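Local coordinates for hydroxynitrile lyase (Passiflora edulis, PDB 5Y02), which cleaves cyanohydrins such as (R)-mandelonitrile into an aldehyde and hydrogen cyanide, working as a homodimer of the dimeric alpha/beta-barrel (Dabb) family, at the (2R)-hydroxy(phenyl)ethanenitrile site. Sequence-based numbering; all coordinates share one arbitrary frame. Chains: chain A/B, Hydroxynitrile lyase.

The (2R)-hydroxy(phenyl)ethanenitrile site. Residues chain A 9, 11, 31, 34, 78-79, 84, 87-88, 91-92, 100; chain B 55. With MXN ((2R)-hydroxy(phenyl)ethanenitrile), chain C.
The active-site pocket of this dimeric alpha/beta-barrel (Dabb) lyase lies between the sheet and helices of chain A, and a loop residue of chain B reaches the nitrile end of the ligand. MXN, (2R)-hydroxy(phenyl)ethanenitrile or (R)-mandelonitrile, is the cyanohydrin substrate and is wholly buried. Its hydroxyl, MXN O10, meets A:His9 NE2 at 2.6 Å in a hydrogen bond of 154° at the hydrogen, whose direction is not settled. The phenol OH of A:Tyr31, on helix 21-37, also points at MXN O10, but the modelled separation is too short to be read as a bond length. A general-base role for A:His9, taking the hydroxyl proton as cyanide leaves, would fit this placement. The nitrile runs toward the partner subunit, where MXN N9 stands 2.9 Å from the carboxylate OE2 of B:Glu55. A:Val11 CG2 lies 3.8 Å from the nitrile carbon MXN C8, and A:Val100 CG2 equally far from MXN N9. The phenyl ring points the other way, into an aromatic pocket. A:Phe87 brings its CD2 edge down on one face of the MXN ring, the planes 78° apart. A:Phe79 approaches the opposite face edge-to-face, its CE1 also bordering MXN N9. A:Phe92 brings its tip, CZ, to 3.5 Å from MXN C2, and A:Phe91 CD2 adds to the wall there. A:Phe78 CE2 borders MXN C5, while the methyl groups of A:Ala84 and A:Ala88 flank the rim. B:Glu55, extended with CG anti to its backbone N (chi1 -174°), crosses A:His9 at about a right angle, yet carboxylate and imidazole planes are nearly coplanar. At the imidazole edge, B:Glu55 OE1 sits 3.2 Å from A:His9 CE1. Protonated, the carboxyl could donate from OE2 to MXN N9; ionised, it could instead favour a positively charged A:His9, but OE2 and the nitrile would then be two facing acceptors. A:Val100 CG1 packs against OE1, and A:Phe79 CZ borders OE2. A:Phe91 CB lies over one face of A:Phe87 near its rim.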
loop_
_atom_site.group_PDB
_atom_site.type_symbol
_atom_site.label_atom_id
_atom_site.label_comp_id
_atom_site.label_asym_id
_atom_site.label_seq_id
_atom_site.Cartn_x
_atom_site.Cartn_y
_atom_site.Cartn_z
ATOM N N HIS A 9 -6.514 -3.978 -2.199
ATOM C CA HIS A 9 -6.966 -3.376 -0.957
ATOM C C HIS A 9 -5.720 -3.269 -0.082
ATOM O O HIS A 9 -5.184 -4.285 0.382
ATOM C CB HIS A 9 -8.039 -4.277 -0.337
ATOM C CG HIS A 9 -8.497 -3.870 1.031
ATOM N ND1 HIS A 9 -9.304 -2.775 1.251
ATOM C CD2 HIS A 9 -8.355 -4.480 2.235
ATOM C CE1 HIS A 9 -9.595 -2.697 2.540
ATOM N NE2 HIS A 9 -9.034 -3.718 3.160
ATOM N N VAL A 11 -3.872 -1.362 3.207
ATOM C CA VAL A 11 -4.089 -0.738 4.500
ATOM C C VAL A 11 -2.723 -0.415 5.085
ATOM O O VAL A 11 -1.834 -1.274 5.136
ATOM C CB VAL A 11 -4.829 -1.693 5.448
ATOM C CG1 VAL A 11 -5.020 -1.069 6.834
ATOM C CG2 VAL A 11 -6.160 -2.098 4.829
ATOM N N TYR A 31 -6.799 -10.946 11.471
ATOM C CA TYR A 31 -6.941 -10.349 10.152
ATOM C C TYR A 31 -6.625 -11.387 9.059
ATOM O O TYR A 31 -7.440 -11.611 8.178
ATOM C CB TYR A 31 -5.996 -9.158 10.028
ATOM C CG TYR A 31 -6.201 -8.206 8.876
ATOM C CD1 TYR A 31 -7.133 -8.425 7.857
ATOM C CD2 TYR A 31 -5.401 -7.074 8.793
ATOM C CE1 TYR A 31 -7.257 -7.532 6.805
ATOM C CE2 TYR A 31 -5.528 -6.185 7.749
ATOM C CZ TYR A 31 -6.446 -6.417 6.762
ATOM O OH TYR A 31 -6.569 -5.504 5.735
ATOM N N LEU A 34 -9.207 -14.155 8.290
ATOM C CA LEU A 34 -10.371 -13.834 7.470
ATOM C C LEU A 34 -10.350 -14.484 6.097
ATOM O O LEU A 34 -11.415 -14.763 5.570
ATOM C CB LEU A 34 -10.578 -12.321 7.302
ATOM C CG LEU A 34 -11.097 -11.551 8.511
ATOM C CD1 LEU A 34 -11.114 -10.046 8.212
ATOM C CD2 LEU A 34 -12.479 -12.003 8.925
ATOM N N PHE A 78 -17.698 -9.135 1.164
ATOM C CA PHE A 78 -16.727 -9.411 2.229
ATOM C C PHE A 78 -16.812 -8.409 3.389
ATOM O O PHE A 78 -16.975 -8.801 4.555
ATOM C CB PHE A 78 -15.313 -9.409 1.657
ATOM C CG PHE A 78 -14.232 -9.373 2.700
ATOM C CD1 PHE A 78 -13.854 -10.537 3.366
ATOM C CD2 PHE A 78 -13.581 -8.174 3.010
ATOM C CE1 PHE A 78 -12.846 -10.512 4.323
ATOM C CE2 PHE A 78 -12.574 -8.140 3.973
ATOM C CZ PHE A 78 -12.208 -9.312 4.632
ATOM N N PHE A 79 -16.716 -7.124 3.061
ATOM C CA PHE A 79 -16.540 -6.074 4.077
ATOM C C PHE A 79 -17.730 -5.945 5.032
ATOM O O PHE A 79 -17.551 -5.577 6.198
ATOM C CB PHE A 79 -16.225 -4.729 3.400
ATOM C CG PHE A 79 -15.597 -3.724 4.315
ATOM C CD1 PHE A 79 -14.308 -3.919 4.794
ATOM C CD2 PHE A 79 -16.291 -2.584 4.703
ATOM C CE1 PHE A 79 -13.720 -2.992 5.645
ATOM C CE2 PHE A 79 -15.705 -1.648 5.549
ATOM C CZ PHE A 79 -14.419 -1.853 6.017
ATOM N N ALA A 84 -16.131 -10.178 8.956
ATOM C CA ALA A 84 -15.482 -8.880 8.751
ATOM C C ALA A 84 -16.001 -7.856 9.735
ATOM O O ALA A 84 -15.217 -7.087 10.271
ATOM C CB ALA A 84 -15.664 -8.386 7.340
ATOM N N PHE A 87 -14.403 -8.587 13.097
ATOM C CA PHE A 87 -13.013 -8.146 13.086
ATOM C C PHE A 87 -12.906 -6.609 13.179
ATOM O O PHE A 87 -12.039 -6.101 13.882
ATOM C CB PHE A 87 -12.283 -8.678 11.857
ATOM C CG PHE A 87 -10.860 -8.232 11.782
ATOM C CD1 PHE A 87 -9.945 -8.677 12.722
ATOM C CD2 PHE A 87 -10.447 -7.319 10.821
ATOM C CE1 PHE A 87 -8.635 -8.225 12.703
ATOM C CE2 PHE A 87 -9.134 -6.878 10.782
ATOM C CZ PHE A 87 -8.226 -7.337 11.724
ATOM N N ALA A 88 -13.806 -5.883 12.511
ATOM C CA ALA A 88 -13.787 -4.404 12.519
ATOM C C ALA A 88 -13.897 -3.832 13.930
ATOM O O ALA A 88 -13.323 -2.787 14.219
ATOM C CB ALA A 88 -14.907 -3.839 11.650
ATOM N N PHE A 91 -10.332 -4.243 15.146
ATOM C CA PHE A 91 -9.279 -3.622 14.353
ATOM C C PHE A 91 -9.287 -2.089 14.380
ATOM O O PHE A 91 -8.270 -1.491 14.688
ATOM C CB PHE A 91 -9.327 -4.122 12.920
ATOM C CG PHE A 91 -8.190 -3.625 12.087
ATOM C CD1 PHE A 91 -6.893 -4.041 12.356
ATOM C CD2 PHE A 91 -8.414 -2.731 11.041
ATOM C CE1 PHE A 91 -5.825 -3.578 11.593
ATOM C CE2 PHE A 91 -7.361 -2.267 10.275
ATOM C CZ PHE A 91 -6.072 -2.691 10.547
ATOM N N PHE A 92 -10.413 -1.464 14.044
ATOM C CA PHE A 92 -10.445 -0.001 13.916
ATOM C C PHE A 92 -10.168 0.723 15.238
ATOM O O PHE A 92 -9.393 1.677 15.250
ATOM C CB PHE A 92 -11.746 0.485 13.240
ATOM C CG PHE A 92 -11.860 0.047 11.795
ATOM C CD1 PHE A 92 -10.871 0.378 10.879
ATOM C CD2 PHE A 92 -12.953 -0.684 11.353
ATOM C CE1 PHE A 92 -10.943 -0.040 9.561
ATOM C CE2 PHE A 92 -13.052 -1.086 10.027
ATOM C CZ PHE A 92 -12.039 -0.767 9.124
ATOM N N VAL A 100 -6.436 3.654 3.981
ATOM C CA VAL A 100 -6.811 2.514 3.140
ATOM C C VAL A 100 -7.088 3.006 1.730
ATOM O O VAL A 100 -7.856 3.935 1.544
ATOM C CB VAL A 100 -8.069 1.797 3.686
ATOM C CG1 VAL A 100 -8.315 0.508 2.923
ATOM C CG2 VAL A 100 -7.913 1.485 5.177
ATOM N N GLU B 55 -15.001 2.518 0.071
ATOM C CA GLU B 55 -14.536 2.706 1.438
ATOM C C GLU B 55 -14.030 4.128 1.577
ATOM O O GLU B 55 -13.463 4.655 0.634
ATOM C CB GLU B 55 -13.426 1.707 1.768
ATOM C CG GLU B 55 -12.970 1.737 3.219
ATOM C CD GLU B 55 -12.065 0.579 3.620
ATOM O OE1 GLU B 55 -11.639 -0.220 2.747
ATOM O OE2 GLU B 55 -11.763 0.485 4.832
HETATM C C1 MXN C . -10.497 -4.645 7.240
HETATM C C2 MXN C . -11.055 -4.027 8.355
HETATM C C3 MXN C . -12.210 -4.537 8.949
HETATM C C4 MXN C . -12.797 -5.684 8.425
HETATM C C5 MXN C . -12.257 -6.300 7.306
HETATM C C6 MXN C . -11.108 -5.791 6.709
HETATM C C7 MXN C . -9.291 -4.032 6.625
HETATM C C8 MXN C . -9.709 -2.680 6.188
HETATM N N9 MXN C . -10.051 -1.617 5.844
HETATM O O10 MXN C . -8.847 -4.798 5.489
#